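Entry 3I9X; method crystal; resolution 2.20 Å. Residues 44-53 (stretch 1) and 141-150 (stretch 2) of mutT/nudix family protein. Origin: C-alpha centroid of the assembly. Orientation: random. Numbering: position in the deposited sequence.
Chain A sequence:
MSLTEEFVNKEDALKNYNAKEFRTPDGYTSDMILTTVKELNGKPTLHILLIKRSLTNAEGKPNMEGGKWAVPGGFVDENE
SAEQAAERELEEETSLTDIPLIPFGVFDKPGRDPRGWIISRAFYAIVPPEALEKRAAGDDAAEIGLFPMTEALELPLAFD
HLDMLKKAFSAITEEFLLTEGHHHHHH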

# COMPACT_ATOMS: atom_id res chain seq x y z
N PRO A 44 -11.14 6.11 -29.39
CA PRO A 44 -10.30 6.43 -28.22
C PRO A 44 -10.06 5.22 -27.35
O PRO A 44 -10.99 4.65 -26.79
CB PRO A 44 -11.08 7.51 -27.46
CG PRO A 44 -12.48 7.56 -28.09
CD PRO A 44 -12.40 6.87 -29.43
N THR A 45 -8.79 4.81 -27.25
CA THR A 45 -8.44 3.58 -26.55
C THR A 45 -7.32 3.82 -25.50
O THR A 45 -6.36 4.56 -25.74
CB THR A 45 -8.03 2.47 -27.58
OG1 THR A 45 -9.11 2.29 -28.52
CG2 THR A 45 -7.70 1.11 -26.90
N LEU A 46 -7.51 3.18 -24.36
CA LEU A 46 -6.56 3.25 -23.24
C LEU A 46 -5.31 2.53 -23.67
O LEU A 46 -5.40 1.40 -24.11
CB LEU A 46 -7.15 2.57 -22.01
CG LEU A 46 -6.37 2.82 -20.71
CD1 LEU A 46 -6.62 4.26 -20.24
CD2 LEU A 46 -6.75 1.82 -19.61
N HIS A 47 -4.18 3.22 -23.61
CA HIS A 47 -2.86 2.62 -23.88
C HIS A 47 -1.97 2.66 -22.65
O HIS A 47 -2.08 3.57 -21.82
CB HIS A 47 -2.14 3.40 -24.99
CG HIS A 47 -2.68 3.16 -26.37
ND1 HIS A 47 -4.00 3.37 -26.70
CD2 HIS A 47 -2.07 2.71 -27.50
CE1 HIS A 47 -4.18 3.08 -27.98
NE2 HIS A 47 -3.02 2.68 -28.49
N ILE A 48 -1.01 1.72 -22.59
CA ILE A 48 -0.04 1.64 -21.52
C ILE A 48 1.41 1.60 -22.03
O ILE A 48 1.70 0.94 -23.04
CB ILE A 48 -0.36 0.45 -20.59
CG1 ILE A 48 0.63 0.38 -19.47
CG2 ILE A 48 -0.40 -0.91 -21.38
CD1 ILE A 48 0.26 -0.60 -18.36
N LEU A 49 2.31 2.34 -21.35
CA LEU A 49 3.74 2.27 -21.61
C LEU A 49 4.41 1.11 -20.85
O LEU A 49 4.35 1.00 -19.62
CB LEU A 49 4.47 3.54 -21.23
CG LEU A 49 5.85 3.67 -21.86
CD1 LEU A 49 5.78 4.10 -23.35
CD2 LEU A 49 6.78 4.69 -21.10
N LEU A 50 5.11 0.26 -21.59
CA LEU A 50 5.81 -0.86 -20.98
C LEU A 50 7.21 -0.97 -21.54
O LEU A 50 7.48 -0.51 -22.64
CB LEU A 50 5.06 -2.14 -21.23
CG LEU A 50 3.67 -2.28 -20.66
CD1 LEU A 50 3.01 -3.60 -21.27
CD2 LEU A 50 3.69 -2.29 -19.16
N ILE A 51 8.08 -1.59 -20.74
CA ILE A 51 9.49 -1.64 -21.00
C ILE A 51 9.97 -3.12 -20.96
O ILE A 51 9.82 -3.85 -19.96
CB ILE A 51 10.26 -0.82 -19.96
CG1 ILE A 51 9.74 0.65 -19.92
CG2 ILE A 51 11.78 -0.87 -20.23
CD1 ILE A 51 10.49 1.52 -18.93
N LYS A 52 10.54 -3.57 -22.07
CA LYS A 52 10.96 -5.00 -22.13
C LYS A 52 12.23 -5.16 -21.34
O LYS A 52 13.17 -4.40 -21.52
CB LYS A 52 11.16 -5.40 -23.56
CG LYS A 52 11.44 -6.88 -23.83
CD LYS A 52 11.83 -7.03 -25.30
CE LYS A 52 10.92 -8.00 -26.04
NZ LYS A 52 11.07 -7.82 -27.51
N ARG A 53 12.26 -6.11 -20.42
CA ARG A 53 13.50 -6.41 -19.70
C ARG A 53 14.57 -6.97 -20.65
O ARG A 53 14.28 -7.80 -21.51
CB ARG A 53 13.27 -7.38 -18.57
CG ARG A 53 12.44 -6.76 -17.41
CD ARG A 53 12.25 -7.75 -16.30
NE ARG A 53 13.52 -8.21 -15.73
CZ ARG A 53 14.28 -7.53 -14.87
NH1 ARG A 53 13.91 -6.34 -14.42
NH2 ARG A 53 15.41 -8.05 -14.45
N ALA A 141 13.69 2.37 -28.64
CA ALA A 141 12.44 1.98 -29.31
C ALA A 141 12.08 0.47 -29.30
O ALA A 141 10.89 0.13 -29.12
CB ALA A 141 12.45 2.52 -30.77
N ALA A 142 13.07 -0.40 -29.53
CA ALA A 142 12.85 -1.87 -29.54
C ALA A 142 12.45 -2.42 -28.14
O ALA A 142 11.80 -3.46 -28.01
CB ALA A 142 14.13 -2.60 -30.05
N GLU A 143 12.86 -1.64 -27.14
CA GLU A 143 12.81 -1.92 -25.73
C GLU A 143 11.49 -1.34 -25.08
O GLU A 143 11.03 -1.85 -24.07
CB GLU A 143 14.04 -1.20 -25.16
CG GLU A 143 14.58 -1.61 -23.82
CD GLU A 143 15.51 -0.52 -23.19
OE1 GLU A 143 15.32 -0.20 -21.99
OE2 GLU A 143 16.41 0.01 -23.90
N ILE A 144 10.91 -0.30 -25.70
CA ILE A 144 9.75 0.42 -25.14
C ILE A 144 8.57 0.45 -26.07
O ILE A 144 8.70 0.84 -27.20
CB ILE A 144 10.12 1.88 -24.84
CG1 ILE A 144 11.37 1.90 -23.95
CG2 ILE A 144 8.92 2.62 -24.20
CD1 ILE A 144 11.77 3.24 -23.47
N GLY A 145 7.39 0.05 -25.59
CA GLY A 145 6.19 0.12 -26.40
C GLY A 145 5.01 0.81 -25.72
O GLY A 145 4.87 0.78 -24.49
N LEU A 146 4.16 1.43 -26.54
CA LEU A 146 2.92 2.01 -26.08
C LEU A 146 1.80 1.15 -26.60
O LEU A 146 1.49 1.21 -27.79
CB LEU A 146 2.83 3.45 -26.56
CG LEU A 146 1.67 4.32 -26.08
CD1 LEU A 146 1.51 4.45 -24.49
CD2 LEU A 146 1.87 5.70 -26.75
N PHE A 147 1.22 0.32 -25.72
CA PHE A 147 0.29 -0.73 -26.15
C PHE A 147 -1.15 -0.39 -25.78
O PHE A 147 -1.41 0.03 -24.65
CB PHE A 147 0.61 -2.11 -25.48
CG PHE A 147 1.96 -2.69 -25.86
CD1 PHE A 147 2.09 -3.50 -26.98
CD2 PHE A 147 3.08 -2.41 -25.10
CE1 PHE A 147 3.34 -4.02 -27.33
CE2 PHE A 147 4.32 -2.94 -25.43
CZ PHE A 147 4.45 -3.74 -26.55
N PRO A 148 -2.09 -0.71 -26.68
CA PRO A 148 -3.49 -0.73 -26.27
C PRO A 148 -3.57 -1.69 -25.12
O PRO A 148 -2.78 -2.62 -25.06
CB PRO A 148 -4.23 -1.27 -27.50
CG PRO A 148 -3.29 -1.23 -28.62
CD PRO A 148 -1.90 -1.25 -28.04
N MET A 149 -4.48 -1.46 -24.19
CA MET A 149 -4.37 -2.19 -22.94
C MET A 149 -4.77 -3.63 -23.16
O MET A 149 -4.19 -4.52 -22.55
CB MET A 149 -5.18 -1.55 -21.80
CG MET A 149 -5.23 -2.39 -20.52
SD MET A 149 -3.75 -2.40 -19.48
CE MET A 149 -4.08 -0.81 -18.60
N THR A 150 -5.69 -3.89 -24.08
CA THR A 150 -6.12 -5.26 -24.34
C THR A 150 -4.98 -6.11 -24.95
O THR A 150 -4.85 -7.26 -24.60
CB THR A 150 -7.40 -5.33 -25.20
OG1 THR A 150 -7.14 -4.79 -26.49
CG2 THR A 150 -8.54 -4.57 -24.51

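The apolar centre of the contact lies on the two faces of a small antiparallel β-arrangement, in which strand 44-52 runs alongside strand 144-148 with an angle of 152° between their N-to-C directions. On one face, Leu49 sits between two residues of the partner strand: its CD1 lies 3.6 Å from CG2 of Ile144 and 4.4 Å from CB of Leu146. Leu49 adopts the t,p rotamer, which brings the end of its side chain nearer to the other strand than its CA-to-CB bond alone would. Leu146, also t,p, reaches back in the same way, so that its CD1 approaches CB of His47 at 3.8 Å. Ile51, paired with Ile144, points to this face as well.

The other face carries Ile48, Leu50 and Phe147. CD1 of Leu50 meets CD2 of the Phe147 ring at 4.0 Å, and CG2 of Ile48 lies 4.4 Å from CB of Phe147. The ring leans over Gly145, the residue paired with Leu50. A CB on Gly145 would point to this same face and come within 2.6 Å of CE2 of Phe147, so the absence of a side chain leaves the space that the ring occupies. Beyond the strand, Met149 extends the apolar surface: its SD is 4.1 Å from CG2 of Ile48, and its CE is 3.9 Å from CD2 of Leu46. In all, the two stretches bury 830 Å², both sides summed.

Between these two layers of side chains the backbones are joined by a regular ladder. Ile48 and Phe147 form a hydrogen-bonded pair, with Ile48 N donating to Phe147 O at 2.7 Å and Phe147 N returning the bond to Ile48 O at 2.8 Å. Leu50 and Gly145 repeat the pattern, both Leu50 N to Gly145 O and Gly145 N to Leu50 O measuring 3.0 Å. Between these rungs, at the non-hydrogen-bonded pair of Leu49 and Leu146, the α-carbons turn their hydrogens to the facing carbonyls: Leu49 CA lies 3.4 Å from Gly145 O, and Leu146 CA lies 3.4 Å from Ile48 O.

Toward the helix, Pro148 faces His47 in another non-hydrogen-bonded pair, where its lack of an amide hydrogen costs the ladder nothing, and it stands at the N-cap position; its CA lies 3.9 Å from the centroid of the His47 ring, almost on the ring normal, in a CH-π contact. The imidazole is tethered within its own strand by a hydrogen bond from His47 ND1 to Thr45 O at 2.8 Å. Next to Pro148, Met149 N makes a weak hydrogen bond to Leu46 O at 3.0 Å.

The opposite end of the ladder is more polar. Lys52 N donates to Glu143 O at 2.7 Å, a nearly linear bond that continues the pairing just before the second strand begins. The carbonyl O of Glu143 also receives a CA-H···O contact from Ile51 CA at 3.4 Å, while OE1 of Glu143 lies 4.0 Å from CG2 of Ile51.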